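Local coordinates for SloR (Streptococcus mutans, PDB 5CVI), which probably acts as a manganese-responsive, DNA-binding transcription regulator of the DtxR/MntR family, working as a homodimer that also binds zinc, at residues 3-9 / 41-45; 47-51 / 62-68; 70-74 / 130-136. All blocks are in the same frame, centred on the assembly; numbering follows the deposited sequence.

Contact 1 of 3, residues 3-9 / 41-45. With ZN (zinc ion), chain H.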
loop_
_atom_site.group_PDB
_atom_site.type_symbol
_atom_site.label_atom_id
_atom_site.label_comp_id
_atom_site.label_asym_id
_atom_site.label_seq_id
_atom_site.Cartn_x
_atom_site.Cartn_y
_atom_site.Cartn_z
ATOM N N PRO B 3 11.591 8.347 -5.048
ATOM C CA PRO B 3 11.058 7.972 -6.363
ATOM C C PRO B 3 12.048 7.080 -7.100
ATOM O O PRO B 3 13.227 7.425 -7.170
ATOM C CB PRO B 3 10.934 9.317 -7.092
ATOM C CG PRO B 3 10.987 10.360 -6.023
ATOM C CD PRO B 3 11.859 9.792 -4.953
ATOM N N ASN B 4 11.589 5.953 -7.636
ATOM C CA ASN B 4 12.481 5.076 -8.385
ATOM C C ASN B 4 12.628 5.531 -9.835
ATOM O O ASN B 4 12.006 6.507 -10.252
ATOM C CB ASN B 4 12.021 3.616 -8.322
ATOM C CG ASN B 4 10.917 3.309 -9.311
ATOM O OD1 ASN B 4 9.969 4.077 -9.454
ATOM N ND2 ASN B 4 11.041 2.186 -10.008
ATOM N N LYS B 5 13.452 4.816 -10.593
ATOM C CA LYS B 5 13.732 5.156 -11.985
ATOM C C LYS B 5 12.480 5.298 -12.851
ATOM O O LYS B 5 12.445 6.115 -13.768
ATOM C CB LYS B 5 14.679 4.116 -12.598
ATOM C CG LYS B 5 14.324 2.682 -12.242
ATOM C CD LYS B 5 15.300 1.683 -12.846
ATOM C CE LYS B 5 15.241 0.349 -12.116
ATOM N NZ LYS B 5 13.845 -0.153 -11.950
ATOM N N GLU B 6 11.459 4.504 -12.553
ATOM C CA GLU B 6 10.276 4.413 -13.409
ATOM C C GLU B 6 9.506 5.731 -13.549
ATOM O O GLU B 6 8.876 5.985 -14.579
ATOM C CB GLU B 6 9.354 3.286 -12.924
ATOM C CG GLU B 6 9.997 1.906 -12.977
ATOM C CD GLU B 6 9.085 0.802 -12.467
ATOM O OE1 GLU B 6 7.956 1.111 -12.031
ATOM O OE2 GLU B 6 9.502 -0.376 -12.503
ATOM N N ASP B 7 9.572 6.568 -12.520
ATOM C CA ASP B 7 8.853 7.841 -12.513
ATOM C C ASP B 7 9.329 8.788 -13.609
ATOM O O ASP B 7 8.621 9.719 -13.992
ATOM C CB ASP B 7 8.969 8.512 -11.146
ATOM C CG ASP B 7 8.282 7.723 -10.057
ATOM O OD1 ASP B 7 7.324 6.991 -10.379
ATOM O OD2 ASP B 7 8.700 7.828 -8.885
ATOM N N TYR B 8 10.532 8.540 -14.112
ATOM C CA TYR B 8 11.067 9.298 -15.234
ATOM C C TYR B 8 10.211 9.051 -16.473
ATOM O O TYR B 8 10.034 9.937 -17.306
ATOM C CB TYR B 8 12.524 8.901 -15.488
ATOM C CG TYR B 8 13.205 9.676 -16.590
ATOM C CD1 TYR B 8 13.742 10.935 -16.354
ATOM C CD2 TYR B 8 13.326 9.143 -17.866
ATOM C CE1 TYR B 8 14.373 11.645 -17.361
ATOM C CE2 TYR B 8 13.953 9.844 -18.877
ATOM C CZ TYR B 8 14.475 11.095 -18.621
ATOM O OH TYR B 8 15.103 11.794 -19.627
ATOM N N LEU B 9 9.670 7.843 -16.582
ATOM C CA LEU B 9 8.830 7.481 -17.717
ATOM C C LEU B 9 7.538 8.295 -17.766
ATOM O O LEU B 9 7.079 8.678 -18.843
ATOM C CB LEU B 9 8.522 5.981 -17.707
ATOM C CG LEU B 9 9.611 5.065 -18.274
ATOM C CD1 LEU B 9 10.977 5.445 -17.733
ATOM C CD2 LEU B 9 9.301 3.609 -17.955
HETATM N N MSE B 41 19.208 6.918 -13.090
HETATM C CA MSE B 41 17.891 6.371 -13.398
HETATM C C MSE B 41 17.730 6.145 -14.900
HETATM O O MSE B 41 17.297 5.076 -15.334
HETATM C CB MSE B 41 16.781 7.295 -12.889
HETATM C CG MSE B 41 16.886 7.661 -11.419
HETATM SE SE MSE B 41 15.339 8.668 -10.768
HETATM C CE MSE B 41 14.962 9.687 -12.382
ATOM N N VAL B 42 18.072 7.159 -15.689
ATOM C CA VAL B 42 17.995 7.057 -17.143
ATOM C C VAL B 42 18.964 5.996 -17.657
ATOM O O VAL B 42 18.685 5.310 -18.642
ATOM C CB VAL B 42 18.293 8.405 -17.824
ATOM C CG1 VAL B 42 18.272 8.257 -19.337
ATOM C CG2 VAL B 42 17.291 9.455 -17.376
ATOM N N LYS B 43 20.099 5.866 -16.977
ATOM C CA LYS B 43 21.082 4.839 -17.300
ATOM C C LYS B 43 20.461 3.451 -17.160
ATOM O O LYS B 43 20.621 2.598 -18.031
ATOM C CB LYS B 43 22.300 4.975 -16.384
ATOM C CG LYS B 43 23.444 4.009 -16.667
ATOM C CD LYS B 43 24.573 4.220 -15.657
ATOM C CE LYS B 43 25.816 3.414 -15.996
ATOM N NZ LYS B 43 26.947 3.766 -15.087
ATOM N N LYS B 44 19.746 3.239 -16.060
ATOM C CA LYS B 44 19.076 1.967 -15.815
ATOM C C LYS B 44 17.941 1.734 -16.810
ATOM O O LYS B 44 17.735 0.617 -17.279
ATOM C CB LYS B 44 18.544 1.906 -14.378
ATOM C CG LYS B 44 19.631 1.863 -13.307
ATOM C CD LYS B 44 19.030 1.802 -11.906
ATOM C CE LYS B 44 20.088 1.491 -10.851
ATOM N NZ LYS B 44 21.188 2.494 -10.833
ATOM N N LEU B 45 17.210 2.796 -17.131
ATOM C CA LEU B 45 16.075 2.705 -18.045
ATOM C C LEU B 45 16.505 2.329 -19.463
ATOM O O LEU B 45 15.766 1.663 -20.188
ATOM C CB LEU B 45 15.281 4.016 -18.043
ATOM C CG LEU B 45 14.702 4.412 -16.682
ATOM C CD1 LEU B 45 14.096 5.807 -16.718
ATOM C CD2 LEU B 45 13.668 3.394 -16.220
HETATM ZN ZN ZN H . 6.207 6.015 -9.031
#

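Contact 2 of 3, residues 47-51 / 62-68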
loop_
_atom_site.group_PDB
_atom_site.type_symbol
_atom_site.label_atom_id
_atom_site.label_comp_id
_atom_site.label_asym_id
_atom_site.label_seq_id
_atom_site.Cartn_x
_atom_site.Cartn_y
_atom_site.Cartn_z
ATOM N N LEU B 47 19.156 0.398 -20.177
ATOM C CA LEU B 47 19.558 -1.002 -20.119
ATOM C C LEU B 47 18.350 -1.929 -20.114
ATOM O O LEU B 47 18.387 -3.028 -20.676
ATOM C CB LEU B 47 20.396 -1.256 -18.868
ATOM C CG LEU B 47 21.675 -0.430 -18.739
ATOM C CD1 LEU B 47 22.346 -0.683 -17.392
ATOM C CD2 LEU B 47 22.630 -0.742 -19.884
ATOM N N GLU B 48 17.278 -1.477 -19.473
ATOM C CA GLU B 48 16.073 -2.283 -19.335
ATOM C C GLU B 48 15.084 -2.004 -20.464
ATOM O O GLU B 48 13.927 -2.417 -20.411
ATOM C CB GLU B 48 15.450 -2.072 -17.952
ATOM C CG GLU B 48 16.338 -2.606 -16.828
ATOM C CD GLU B 48 16.030 -2.008 -15.465
ATOM O OE1 GLU B 48 14.879 -1.575 -15.239
ATOM O OE2 GLU B 48 16.948 -1.970 -14.616
ATOM N N ASP B 49 15.559 -1.300 -21.487
ATOM C CA ASP B 49 14.800 -1.106 -22.720
ATOM C C ASP B 49 13.489 -0.363 -22.494
ATOM O O ASP B 49 12.468 -0.694 -23.094
ATOM C CB ASP B 49 14.519 -2.457 -23.384
ATOM C CG ASP B 49 15.781 -3.258 -23.631
ATOM O OD1 ASP B 49 16.812 -2.646 -23.982
ATOM O OD2 ASP B 49 15.743 -4.497 -23.468
ATOM N N LEU B 50 13.524 0.644 -21.629
ATOM C CA LEU B 50 12.330 1.422 -21.323
ATOM C C LEU B 50 12.345 2.769 -22.044
ATOM O O LEU B 50 11.300 3.375 -22.272
ATOM C CB LEU B 50 12.184 1.607 -19.812
ATOM C CG LEU B 50 11.910 0.326 -19.021
ATOM C CD1 LEU B 50 11.944 0.596 -17.524
ATOM C CD2 LEU B 50 10.569 -0.269 -19.426
ATOM N N VAL B 51 13.539 3.227 -22.403
ATOM C CA VAL B 51 13.694 4.467 -23.155
ATOM C C VAL B 51 14.845 4.356 -24.146
ATOM O O VAL B 51 15.673 3.448 -24.053
ATOM C CB VAL B 51 13.950 5.676 -22.229
ATOM C CG1 VAL B 51 12.772 5.891 -21.295
ATOM C CG2 VAL B 51 15.237 5.483 -21.443
ATOM N N THR B 62 10.170 3.739 -25.310
ATOM C CA THR B 62 9.956 2.548 -26.117
ATOM C C THR B 62 8.524 2.095 -25.868
ATOM O O THR B 62 7.870 2.594 -24.950
ATOM C CB THR B 62 10.901 1.415 -25.703
ATOM O OG1 THR B 62 10.607 1.016 -24.357
ATOM C CG2 THR B 62 12.348 1.870 -25.789
ATOM N N LYS B 63 8.038 1.154 -26.671
ATOM C CA LYS B 63 6.688 0.630 -26.485
ATOM C C LYS B 63 6.531 0.013 -25.094
ATOM O O LYS B 63 5.473 0.117 -24.472
ATOM C CB LYS B 63 6.345 -0.398 -27.565
ATOM C CG LYS B 63 4.883 -0.826 -27.568
ATOM C CD LYS B 63 3.966 0.382 -27.709
ATOM C CE LYS B 63 2.497 -0.007 -27.649
ATOM N NZ LYS B 63 1.616 1.187 -27.784
ATOM N N LYS B 64 7.598 -0.616 -24.608
ATOM C CA LYS B 64 7.607 -1.201 -23.273
ATOM C C LYS B 64 7.444 -0.111 -22.220
ATOM O O LYS B 64 6.832 -0.331 -21.175
ATOM C CB LYS B 64 8.908 -1.974 -23.043
ATOM C CG LYS B 64 9.027 -2.624 -21.674
ATOM C CD LYS B 64 10.346 -3.378 -21.536
ATOM C CE LYS B 64 10.461 -4.070 -20.187
ATOM N NZ LYS B 64 11.702 -4.891 -20.085
ATOM N N GLY B 65 7.994 1.065 -22.511
ATOM C CA GLY B 65 7.929 2.196 -21.604
ATOM C C GLY B 65 6.580 2.886 -21.600
ATOM O O GLY B 65 6.147 3.407 -20.574
ATOM N N GLN B 66 5.915 2.895 -22.752
ATOM C CA GLN B 66 4.570 3.452 -22.849
ATOM C C GLN B 66 3.604 2.612 -22.016
ATOM O O GLN B 66 2.783 3.144 -21.271
ATOM C CB GLN B 66 4.103 3.496 -24.307
ATOM C CG GLN B 66 5.023 4.261 -25.248
ATOM C CD GLN B 66 4.557 4.203 -26.692
ATOM O OE1 GLN B 66 3.434 3.787 -26.976
ATOM N NE2 GLN B 66 5.423 4.614 -27.613
ATOM N N ILE B 67 3.717 1.295 -22.147
ATOM C CA ILE B 67 2.876 0.371 -21.392
ATOM C C ILE B 67 3.083 0.526 -19.891
ATOM O O ILE B 67 2.120 0.605 -19.129
ATOM C CB ILE B 67 3.143 -1.095 -21.787
ATOM C CG1 ILE B 67 2.815 -1.317 -23.266
ATOM C CG2 ILE B 67 2.344 -2.036 -20.909
ATOM C CD1 ILE B 67 3.193 -2.685 -23.776
ATOM N N LEU B 68 4.344 0.572 -19.471
ATOM C CA LEU B 68 4.671 0.695 -18.056
ATOM C C LEU B 68 4.264 2.060 -17.516
ATOM O O LEU B 68 3.869 2.186 -16.355
ATOM C CB LEU B 68 6.163 0.445 -17.817
ATOM C CG LEU B 68 6.639 0.548 -16.364
ATOM C CD1 LEU B 68 5.816 -0.356 -15.458
ATOM C CD2 LEU B 68 8.119 0.204 -16.254
#

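Contact 3 of 3, residues 70-74 / 130-136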
loop_
_atom_site.group_PDB
_atom_site.type_symbol
_atom_site.label_atom_id
_atom_site.label_comp_id
_atom_site.label_asym_id
_atom_site.label_seq_id
_atom_site.Cartn_x
_atom_site.Cartn_y
_atom_site.Cartn_z
ATOM N N SER B 70 1.739 3.980 -18.856
ATOM C CA SER B 70 0.281 3.951 -18.831
ATOM C C SER B 70 -0.209 3.202 -17.601
ATOM O O SER B 70 -1.214 3.569 -16.993
ATOM C CB SER B 70 -0.271 3.283 -20.090
ATOM O OG SER B 70 0.100 3.995 -21.252
ATOM N N SER B 71 0.510 2.143 -17.245
ATOM C CA SER B 71 0.162 1.330 -16.091
ATOM C C SER B 71 0.363 2.104 -14.790
ATOM O O SER B 71 -0.466 2.042 -13.886
ATOM C CB SER B 71 0.988 0.044 -16.080
ATOM O OG SER B 71 0.626 -0.778 -14.983
ATOM N N LEU B 72 1.465 2.840 -14.705
ATOM C CA LEU B 72 1.736 3.657 -13.526
ATOM C C LEU B 72 0.709 4.769 -13.348
ATOM O O LEU B 72 0.325 5.086 -12.222
ATOM C CB LEU B 72 3.155 4.230 -13.565
ATOM C CG LEU B 72 4.262 3.238 -13.207
ATOM C CD1 LEU B 72 5.618 3.921 -13.200
ATOM C CD2 LEU B 72 3.979 2.602 -11.857
ATOM N N TYR B 73 0.258 5.353 -14.453
ATOM C CA TYR B 73 -0.746 6.413 -14.387
ATOM C C TYR B 73 -2.079 5.914 -13.825
ATOM O O TYR B 73 -2.680 6.559 -12.967
ATOM C CB TYR B 73 -0.940 7.082 -15.752
ATOM C CG TYR B 73 0.037 8.206 -16.019
ATOM C CD1 TYR B 73 -0.051 9.403 -15.322
ATOM C CD2 TYR B 73 1.045 8.074 -16.965
ATOM C CE1 TYR B 73 0.835 10.435 -15.556
ATOM C CE2 TYR B 73 1.937 9.105 -17.207
ATOM C CZ TYR B 73 1.825 10.282 -16.497
ATOM O OH TYR B 73 2.707 11.311 -16.727
ATOM N N ARG B 74 -2.529 4.757 -14.302
ATOM C CA ARG B 74 -3.775 4.160 -13.828
ATOM C C ARG B 74 -3.714 3.825 -12.338
ATOM O O ARG B 74 -4.658 4.098 -11.598
ATOM C CB ARG B 74 -4.134 2.914 -14.645
ATOM C CG ARG B 74 -4.296 1.644 -13.820
ATOM C CD ARG B 74 -4.930 0.525 -14.636
ATOM N NE ARG B 74 -6.370 0.717 -14.783
ATOM C CZ ARG B 74 -7.292 -0.059 -14.222
ATOM N NH1 ARG B 74 -6.929 -1.094 -13.480
ATOM N NH2 ARG B 74 -8.578 0.198 -14.411
ATOM N N PRO B 130 -7.045 5.112 -17.565
ATOM C CA PRO B 130 -7.178 4.066 -18.585
ATOM C C PRO B 130 -7.511 2.708 -17.973
ATOM O O PRO B 130 -7.236 2.478 -16.797
ATOM C CB PRO B 130 -5.786 4.026 -19.222
ATOM C CG PRO B 130 -4.873 4.519 -18.157
ATOM C CD PRO B 130 -5.651 5.566 -17.414
ATOM N N GLN B 131 -8.103 1.818 -18.765
ATOM C CA GLN B 131 -8.395 0.471 -18.292
ATOM C C GLN B 131 -7.146 -0.396 -18.331
ATOM O O GLN B 131 -6.140 -0.017 -18.933
ATOM C CB GLN B 131 -9.517 -0.172 -19.110
ATOM C CG GLN B 131 -10.910 0.292 -18.715
ATOM C CD GLN B 131 -12.005 -0.553 -19.334
ATOM O OE1 GLN B 131 -11.821 -1.151 -20.398
ATOM N NE2 GLN B 131 -13.154 -0.616 -18.666
ATOM N N HIS B 132 -7.219 -1.555 -17.683
ATOM C CA HIS B 132 -6.095 -2.485 -17.611
ATOM C C HIS B 132 -5.518 -2.769 -18.996
ATOM O O HIS B 132 -6.229 -3.224 -19.895
ATOM C CB HIS B 132 -6.530 -3.794 -16.949
ATOM C CG HIS B 132 -5.413 -4.769 -16.739
ATOM N ND1 HIS B 132 -4.500 -4.646 -15.714
ATOM C CD2 HIS B 132 -5.063 -5.883 -17.422
ATOM C CE1 HIS B 132 -3.638 -5.646 -15.772
ATOM N NE2 HIS B 132 -3.956 -6.410 -16.801
ATOM N N GLY B 133 -4.232 -2.474 -19.164
ATOM C CA GLY B 133 -3.543 -2.742 -20.412
ATOM C C GLY B 133 -3.852 -1.760 -21.526
ATOM O O GLY B 133 -3.517 -2.005 -22.684
ATOM N N GLN B 134 -4.491 -0.648 -21.185
ATOM C CA GLN B 134 -4.802 0.376 -22.177
ATOM C C GLN B 134 -3.849 1.558 -22.060
ATOM O O GLN B 134 -3.595 2.049 -20.960
ATOM C CB GLN B 134 -6.251 0.849 -22.040
ATOM C CG GLN B 134 -7.279 -0.247 -22.249
ATOM C CD GLN B 134 -7.103 -0.968 -23.572
ATOM O OE1 GLN B 134 -6.773 -0.355 -24.589
ATOM N NE2 GLN B 134 -7.315 -2.280 -23.563
ATOM N N PRO B 135 -3.315 2.019 -23.200
ATOM C CA PRO B 135 -2.419 3.180 -23.199
ATOM C C PRO B 135 -3.170 4.437 -22.776
ATOM O O PRO B 135 -4.303 4.655 -23.217
ATOM C CB PRO B 135 -1.983 3.290 -24.664
ATOM C CG PRO B 135 -3.063 2.613 -25.434
ATOM C CD PRO B 135 -3.543 1.495 -24.557
ATOM N N LEU B 136 -2.549 5.246 -21.921
ATOM C CA LEU B 136 -3.172 6.471 -21.436
ATOM C C LEU B 136 -3.433 7.460 -22.568
ATOM O O LEU B 136 -2.502 7.948 -23.210
ATOM C CB LEU B 136 -2.304 7.135 -20.367
ATOM C CG LEU B 136 -2.751 8.543 -19.966
ATOM C CD1 LEU B 136 -4.177 8.515 -19.429
ATOM C CD2 LEU B 136 -1.798 9.154 -18.945
#

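Contact 1 of 3, residues 3-9 / 41-45
The N-terminal segment of the winged helix-turn-helix domain carries a zinc ligand and also packs on helix 35-47: Asp7 binds the ion through OD1 at 2.0 Å, while Lys5 of the turn and Tyr8 and Leu9 of the helix that follows lean on helix 35-47. Glu99, Glu102 and His103 complete that site, so the metal site is built partly from the DNA-binding domain itself, consistent with the metal control of DNA binding known in DtxR-type repressors. The chain comes in through a type I turn, Asn4 to Asp7, and runs on into helix 7-18. Its closest backbone approach is Lys5 to Met41, CA to CA 4.6 Å.

No hydrogen bond crosses between 3-9 and 41-45; the contact is largely apolar. Leu45 lies in the middle, with CD1 3.4 Å from Lys5 O, 3.6 Å from Tyr8 CD2 and 3.3 Å from Leu9 CD1. Met41, modelled as selenomethionine, covers the turn: its SE lies 4.0 Å from Asn4 O and its CE 4.0 Å from Tyr8 CB. The aliphatic part of Lys5 runs along Lys44, Lys5 CD to Lys44 CB 3.6 Å. The Tyr8 hydroxyl hydrogen-bonds Asn24, and its ring takes a CH-pi contact from Val42, whose CG2 sits over the face, 3.6 Å from the centroid and 15° off the normal.

Contact 2 of 3, residues 47-51 / 62-68
Thr62 does most of the polar work here. Its OG1 donates to Asp49 O at 2.8 Å and accepts from Gly65 N at 3.2 Å, so a single hydroxyl both N-caps helix 63-85 and ties that cap to the loop leaving helix 35-47. Its backbone joins in as well, Thr62 N donating to Leu50 O at 3.3 Å in a nearly straight bond. Further out, the extended Lys64 side chain brings NZ to Glu48 O at 3.3 Å, a weak hydrogen bond.

Helix 35-47 ends in a Schellman motif (Leu50 N to Leu45 O, Asp49 N to Leu46 O). Asp49, with its positive phi, is the C-prime residue, and the turn there brings the oxygens of Asp49 and Leu50 to Thr62 and that of Glu48 to Lys64 NZ.

Gly65 lets the two backbones come close: its CA lies 4.5 Å from that of Leu50 and 3.6 Å from Leu50 O, and a CB at this position would run into that oxygen. Leu50 is the main apolar piece. Its CA-to-CB bond points away, yet the end of the side chain swings back, with CD2 3.6 Å from Lys64 CG and 4.0 Å from Leu68 CD2.

The wing hairpin of the winged helix fold, strands 51-54 and 60-61, connects the two segments along the chain, starting at Val51 and ending just before Thr62. Leu9 of helix 7-18 touches Leu50, Val51 and Leu68, while Leu45 and Leu46 of helix 35-47 back Val51.

Contact 3 of 3, residues 70-74 / 130-136
This is a helix-to-loop contact, partly buried, in which one side of helix 63-85 holds the irregular chain that runs from helix 107-116 toward strand 151-158. Two hydrogen bonds fix it, both between a side chain of the helix and the backbone of the loop. Ser70 OG accepts from Leu136 N at 3.0 Å, and it is also hydrogen-bonded to Gln66 O one turn back in its own helix. Arg74 NE donates to Pro130 O at 2.8 Å, while its NH2 forms a salt bridge with Asp114 of helix 107-116.

Between these two points the loop makes a type II beta turn, Gln131 to Gln134, with Gly133 at positive phi. The guanidinium of Arg74 lies with a face against the start of this turn, CZ 3.8 Å from His132 N. His132, with Glu111 of helix 107-116, is a zinc ligand in a structure of this protein, though no ion is bound there in this chain. The helix is the long one linking the DNA-binding domain to the metal-binding and dimerisation domain.

Pro130 CG rests 3.9 Å from Arg74 CB, and Leu136 CD2 sits over the Tyr73 ring, a CH-pi contact 3.8 Å from its centroid. Tyr73 OH hydrogen-bonds Lys10 O of helix 7-18.

How the contacts relate
All three contacts are partly buried, but contact 1 has no exposed residue among those that touch, whereas contacts 2 and 3 both include exposed ones. Their chemistry follows: contact 1 is largely apolar, a turn and the first part of helix 7-18 against helix 35-47, while the loops in contacts 2 and 3 are held by hydrogen bonds to their carbonyl or amide groups. Contacts 1 and 2 adjoin directly, sharing the end of helix 35-47, where Leu45 O probably accepts from Leu50 N. Contacts 2 and 3 use successive parts of helix 63-85 without otherwise touching. Glu6 of contact 1 packs on both Leu68 and Leu72, so the zinc-bearing turn lies against the same helix.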